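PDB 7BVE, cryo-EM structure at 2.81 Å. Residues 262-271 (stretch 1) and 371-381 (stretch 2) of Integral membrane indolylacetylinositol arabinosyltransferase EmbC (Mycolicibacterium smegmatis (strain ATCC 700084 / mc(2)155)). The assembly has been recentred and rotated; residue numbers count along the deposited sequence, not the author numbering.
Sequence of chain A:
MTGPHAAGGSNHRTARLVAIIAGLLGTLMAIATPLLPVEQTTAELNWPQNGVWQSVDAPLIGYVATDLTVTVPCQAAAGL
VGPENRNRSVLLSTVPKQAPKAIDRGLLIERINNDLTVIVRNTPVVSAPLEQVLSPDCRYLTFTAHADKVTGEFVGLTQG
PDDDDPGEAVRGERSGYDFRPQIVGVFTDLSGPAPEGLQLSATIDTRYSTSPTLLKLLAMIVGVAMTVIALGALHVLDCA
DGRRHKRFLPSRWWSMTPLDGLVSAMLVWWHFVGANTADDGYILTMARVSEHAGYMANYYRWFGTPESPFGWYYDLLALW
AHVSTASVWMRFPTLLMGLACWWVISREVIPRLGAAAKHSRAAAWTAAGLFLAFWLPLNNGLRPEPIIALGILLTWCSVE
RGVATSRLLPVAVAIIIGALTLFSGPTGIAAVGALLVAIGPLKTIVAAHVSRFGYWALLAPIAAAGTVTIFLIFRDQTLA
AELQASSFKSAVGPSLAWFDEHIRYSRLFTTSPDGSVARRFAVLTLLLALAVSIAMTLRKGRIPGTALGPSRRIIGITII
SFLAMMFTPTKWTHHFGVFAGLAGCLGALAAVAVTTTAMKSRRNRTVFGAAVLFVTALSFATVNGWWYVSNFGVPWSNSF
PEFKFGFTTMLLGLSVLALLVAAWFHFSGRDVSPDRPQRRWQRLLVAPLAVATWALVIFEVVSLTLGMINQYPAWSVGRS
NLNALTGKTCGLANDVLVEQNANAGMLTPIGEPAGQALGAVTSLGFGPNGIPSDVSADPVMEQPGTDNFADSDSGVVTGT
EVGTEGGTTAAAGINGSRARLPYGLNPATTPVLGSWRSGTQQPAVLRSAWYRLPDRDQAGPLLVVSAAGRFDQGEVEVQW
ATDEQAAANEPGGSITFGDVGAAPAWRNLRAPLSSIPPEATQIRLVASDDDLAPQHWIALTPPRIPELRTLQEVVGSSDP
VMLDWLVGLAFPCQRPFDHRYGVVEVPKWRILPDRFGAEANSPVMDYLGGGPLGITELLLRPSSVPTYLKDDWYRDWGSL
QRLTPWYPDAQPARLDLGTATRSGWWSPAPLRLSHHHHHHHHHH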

# COMPACT_ATOMS: atom_id res chain seq x y z
N LEU A 262 40.23 -6.31 -2.62
CA LEU A 262 38.96 -6.79 -3.18
C LEU A 262 37.86 -5.74 -3.05
O LEU A 262 37.13 -5.48 -4.02
CB LEU A 262 38.55 -8.09 -2.51
CG LEU A 262 37.29 -8.74 -3.06
CD1 LEU A 262 37.49 -9.11 -4.51
CD2 LEU A 262 36.99 -9.96 -2.26
N VAL A 263 37.73 -5.12 -1.88
CA VAL A 263 36.70 -4.10 -1.67
C VAL A 263 36.96 -2.88 -2.56
O VAL A 263 36.03 -2.32 -3.15
CB VAL A 263 36.62 -3.73 -0.18
CG1 VAL A 263 35.68 -2.58 0.05
CG2 VAL A 263 36.13 -4.91 0.62
N SER A 264 38.23 -2.50 -2.72
CA SER A 264 38.59 -1.38 -3.59
C SER A 264 38.28 -1.68 -5.05
O SER A 264 37.79 -0.80 -5.77
CB SER A 264 40.06 -1.05 -3.42
OG SER A 264 40.33 -0.66 -2.09
N ALA A 265 38.52 -2.91 -5.49
CA ALA A 265 38.22 -3.28 -6.87
C ALA A 265 36.73 -3.27 -7.14
O ALA A 265 36.29 -2.81 -8.21
CB ALA A 265 38.80 -4.66 -7.18
N MET A 266 35.92 -3.76 -6.19
CA MET A 266 34.47 -3.75 -6.38
C MET A 266 33.93 -2.33 -6.42
O MET A 266 33.05 -2.02 -7.22
CB MET A 266 33.77 -4.53 -5.26
CG MET A 266 34.19 -5.98 -5.13
SD MET A 266 33.87 -7.08 -6.50
CE MET A 266 32.14 -7.39 -6.23
N LEU A 267 34.50 -1.43 -5.60
CA LEU A 267 34.05 -0.04 -5.61
C LEU A 267 34.41 0.68 -6.90
O LEU A 267 33.59 1.43 -7.44
CB LEU A 267 34.62 0.72 -4.41
CG LEU A 267 34.06 0.45 -3.02
CD1 LEU A 267 34.91 1.13 -2.00
CD2 LEU A 267 32.67 0.98 -2.95
N VAL A 268 35.63 0.48 -7.42
CA VAL A 268 36.04 1.15 -8.65
C VAL A 268 35.24 0.63 -9.85
O VAL A 268 34.77 1.40 -10.71
CB VAL A 268 37.56 1.00 -8.85
CG1 VAL A 268 37.99 1.53 -10.18
CG2 VAL A 268 38.29 1.74 -7.77
N TRP A 269 35.03 -0.69 -9.91
CA TRP A 269 34.30 -1.25 -11.04
C TRP A 269 32.81 -0.89 -10.98
O TRP A 269 32.18 -0.68 -12.02
CB TRP A 269 34.52 -2.75 -11.08
CG TRP A 269 33.93 -3.48 -12.25
CD1 TRP A 269 32.98 -4.45 -12.20
CD2 TRP A 269 34.23 -3.28 -13.64
NE1 TRP A 269 32.69 -4.88 -13.47
CE2 TRP A 269 33.46 -4.19 -14.36
CE3 TRP A 269 35.10 -2.43 -14.33
CZ2 TRP A 269 33.49 -4.25 -15.75
CZ3 TRP A 269 35.14 -2.50 -15.70
CH2 TRP A 269 34.34 -3.41 -16.40
N TRP A 270 32.25 -0.75 -9.79
CA TRP A 270 30.88 -0.26 -9.69
C TRP A 270 30.80 1.23 -9.99
O TRP A 270 29.75 1.72 -10.40
CB TRP A 270 30.34 -0.54 -8.31
CG TRP A 270 28.94 -0.16 -8.11
CD1 TRP A 270 28.49 0.96 -7.50
CD2 TRP A 270 27.79 -0.92 -8.46
NE1 TRP A 270 27.12 0.96 -7.47
CE2 TRP A 270 26.67 -0.19 -8.06
CE3 TRP A 270 27.60 -2.14 -9.10
CZ2 TRP A 270 25.38 -0.64 -8.26
CZ3 TRP A 270 26.33 -2.58 -9.30
CH2 TRP A 270 25.23 -1.84 -8.87
N HIS A 271 31.89 1.97 -9.78
CA HIS A 271 31.92 3.37 -10.19
C HIS A 271 31.83 3.50 -11.70
O HIS A 271 31.24 4.45 -12.20
CB HIS A 271 33.18 4.04 -9.66
CG HIS A 271 33.27 5.50 -9.94
ND1 HIS A 271 32.51 6.44 -9.27
CD2 HIS A 271 34.04 6.20 -10.81
CE1 HIS A 271 32.81 7.64 -9.72
NE2 HIS A 271 33.73 7.52 -10.66
N PHE A 371 28.95 -3.90 4.30
CA PHE A 371 29.31 -2.58 3.79
C PHE A 371 29.03 -2.47 2.30
O PHE A 371 28.41 -1.50 1.86
CB PHE A 371 30.77 -2.27 4.09
CG PHE A 371 31.23 -1.01 3.45
CD1 PHE A 371 30.78 0.21 3.91
CD2 PHE A 371 32.11 -1.04 2.38
CE1 PHE A 371 31.19 1.37 3.31
CE2 PHE A 371 32.51 0.11 1.79
CZ PHE A 371 32.06 1.32 2.25
N LEU A 372 29.45 -3.45 1.50
CA LEU A 372 29.20 -3.37 0.07
C LEU A 372 27.72 -3.55 -0.26
O LEU A 372 27.21 -2.90 -1.18
CB LEU A 372 30.04 -4.39 -0.68
CG LEU A 372 31.53 -4.09 -0.74
CD1 LEU A 372 32.22 -5.25 -1.35
CD2 LEU A 372 31.75 -2.86 -1.57
N ALA A 373 27.01 -4.38 0.49
CA ALA A 373 25.59 -4.61 0.24
C ALA A 373 24.74 -3.39 0.55
O ALA A 373 23.67 -3.22 -0.04
CB ALA A 373 25.10 -5.81 1.04
N PHE A 374 25.19 -2.54 1.46
CA PHE A 374 24.54 -1.25 1.62
C PHE A 374 25.06 -0.17 0.68
O PHE A 374 24.27 0.68 0.25
CB PHE A 374 24.68 -0.75 3.06
CG PHE A 374 23.55 -1.14 3.92
CD1 PHE A 374 22.41 -0.34 3.93
CD2 PHE A 374 23.57 -2.26 4.71
CE1 PHE A 374 21.35 -0.65 4.70
CE2 PHE A 374 22.51 -2.58 5.50
CZ PHE A 374 21.38 -1.77 5.50
N TRP A 375 26.35 -0.17 0.34
CA TRP A 375 26.91 0.92 -0.45
C TRP A 375 26.48 0.85 -1.90
O TRP A 375 26.20 1.89 -2.50
CB TRP A 375 28.43 0.90 -0.38
CG TRP A 375 29.02 2.10 -1.01
CD1 TRP A 375 29.45 2.23 -2.29
CD2 TRP A 375 29.24 3.36 -0.39
NE1 TRP A 375 29.92 3.49 -2.51
CE2 TRP A 375 29.80 4.21 -1.36
CE3 TRP A 375 29.01 3.86 0.89
CZ2 TRP A 375 30.12 5.52 -1.09
CZ3 TRP A 375 29.34 5.15 1.16
CH2 TRP A 375 29.90 5.96 0.18
N LEU A 376 26.47 -0.35 -2.50
CA LEU A 376 26.34 -0.41 -3.96
C LEU A 376 24.94 -0.05 -4.46
O LEU A 376 24.85 0.79 -5.37
CB LEU A 376 26.83 -1.77 -4.48
CG LEU A 376 28.29 -2.15 -4.23
CD1 LEU A 376 28.58 -3.45 -4.93
CD2 LEU A 376 29.25 -1.09 -4.66
N PRO A 377 23.82 -0.60 -3.96
CA PRO A 377 22.53 -0.17 -4.50
C PRO A 377 22.04 1.20 -4.04
O PRO A 377 21.05 1.68 -4.59
CB PRO A 377 21.58 -1.25 -4.02
CG PRO A 377 22.14 -1.73 -2.82
CD PRO A 377 23.60 -1.72 -3.02
N LEU A 378 22.68 1.84 -3.07
CA LEU A 378 22.07 2.99 -2.41
C LEU A 378 22.92 4.25 -2.39
O LEU A 378 22.36 5.32 -2.12
CB LEU A 378 21.71 2.63 -0.96
CG LEU A 378 20.52 1.70 -0.73
CD1 LEU A 378 20.48 1.20 0.67
CD2 LEU A 378 19.25 2.45 -1.02
N ASN A 379 24.22 4.19 -2.65
CA ASN A 379 25.07 5.36 -2.48
C ASN A 379 25.93 5.65 -3.71
O ASN A 379 27.04 6.13 -3.57
CB ASN A 379 25.98 5.21 -1.26
CG ASN A 379 25.23 5.22 0.03
OD1 ASN A 379 24.22 5.88 0.16
ND2 ASN A 379 25.74 4.51 1.02
N ASN A 380 25.45 5.35 -4.92
CA ASN A 380 26.22 5.69 -6.12
C ASN A 380 25.63 6.93 -6.79
O ASN A 380 25.08 6.88 -7.89
CB ASN A 380 26.25 4.51 -7.08
CG ASN A 380 27.31 4.67 -8.15
OD1 ASN A 380 28.12 5.59 -8.10
ND2 ASN A 380 27.28 3.81 -9.15
N GLY A 381 25.78 8.07 -6.14
CA GLY A 381 25.21 9.28 -6.68
C GLY A 381 25.67 10.52 -5.97
O GLY A 381 26.69 10.52 -5.28

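Stretch 1 is helical throughout, and stretch 2 begins as a helix that gives way to loop by Asn-379. The two helices run nearly parallel, with 10° between their N-to-C directions. Their axes come no closer than 11.1 Å, so side chains fill the space between them. The contact is mostly apolar and buries 504 Å² in total.

Val-263 points toward stretch 2 and opens the contact. Its CG1 lies 4.3 Å from CD2 of Leu-372, a loose van der Waals pairing. Ser-264 points away, and Ala-265 is out of reach. One turn on, Met-266 meets the same leucine, with CB 4.3 Å from CD1 of Leu-372. Leu-372 thus serves successive turns of stretch 1.

Leu-267 leaves its backbone sideways, but its end comes nearer to stretch 2. Its CD2 sits among three side chains. CD2 of Leu-267 is 4.2 Å from CD2 of Leu-372, 4.3 Å from CD2 of Leu-376 and 3.5 Å from CD1 of Trp-375. The approach to the Trp-375 ring is oblique.

Val-268 and Trp-269 are out of reach. Trp-270 then turns toward stretch 2 and has the largest covered area of any residue here. CD2 of Leu-376 sits over one face of the Trp-270 indole, 3.8 Å from the centroid of the five-membered ring and 22° off the normal. This is a CH-pi contact, in which a methyl group packs on the pi cloud. The indole NE1 of Trp-270 is 3.1 Å from the backbone O of Leu-376. Stretch 2 is kinked at Pro-377, whose ring nitrogen carries no hydrogen to bond the preceding turn.

Asn-380, in the loop, also reaches Trp-270. Its ND2 is 3.3 Å from NE1 of Trp-270, but both are donors, so this is no hydrogen bond. Both amide atoms of the Asn-380 side chain are hydrogen-bonded elsewhere in the structure.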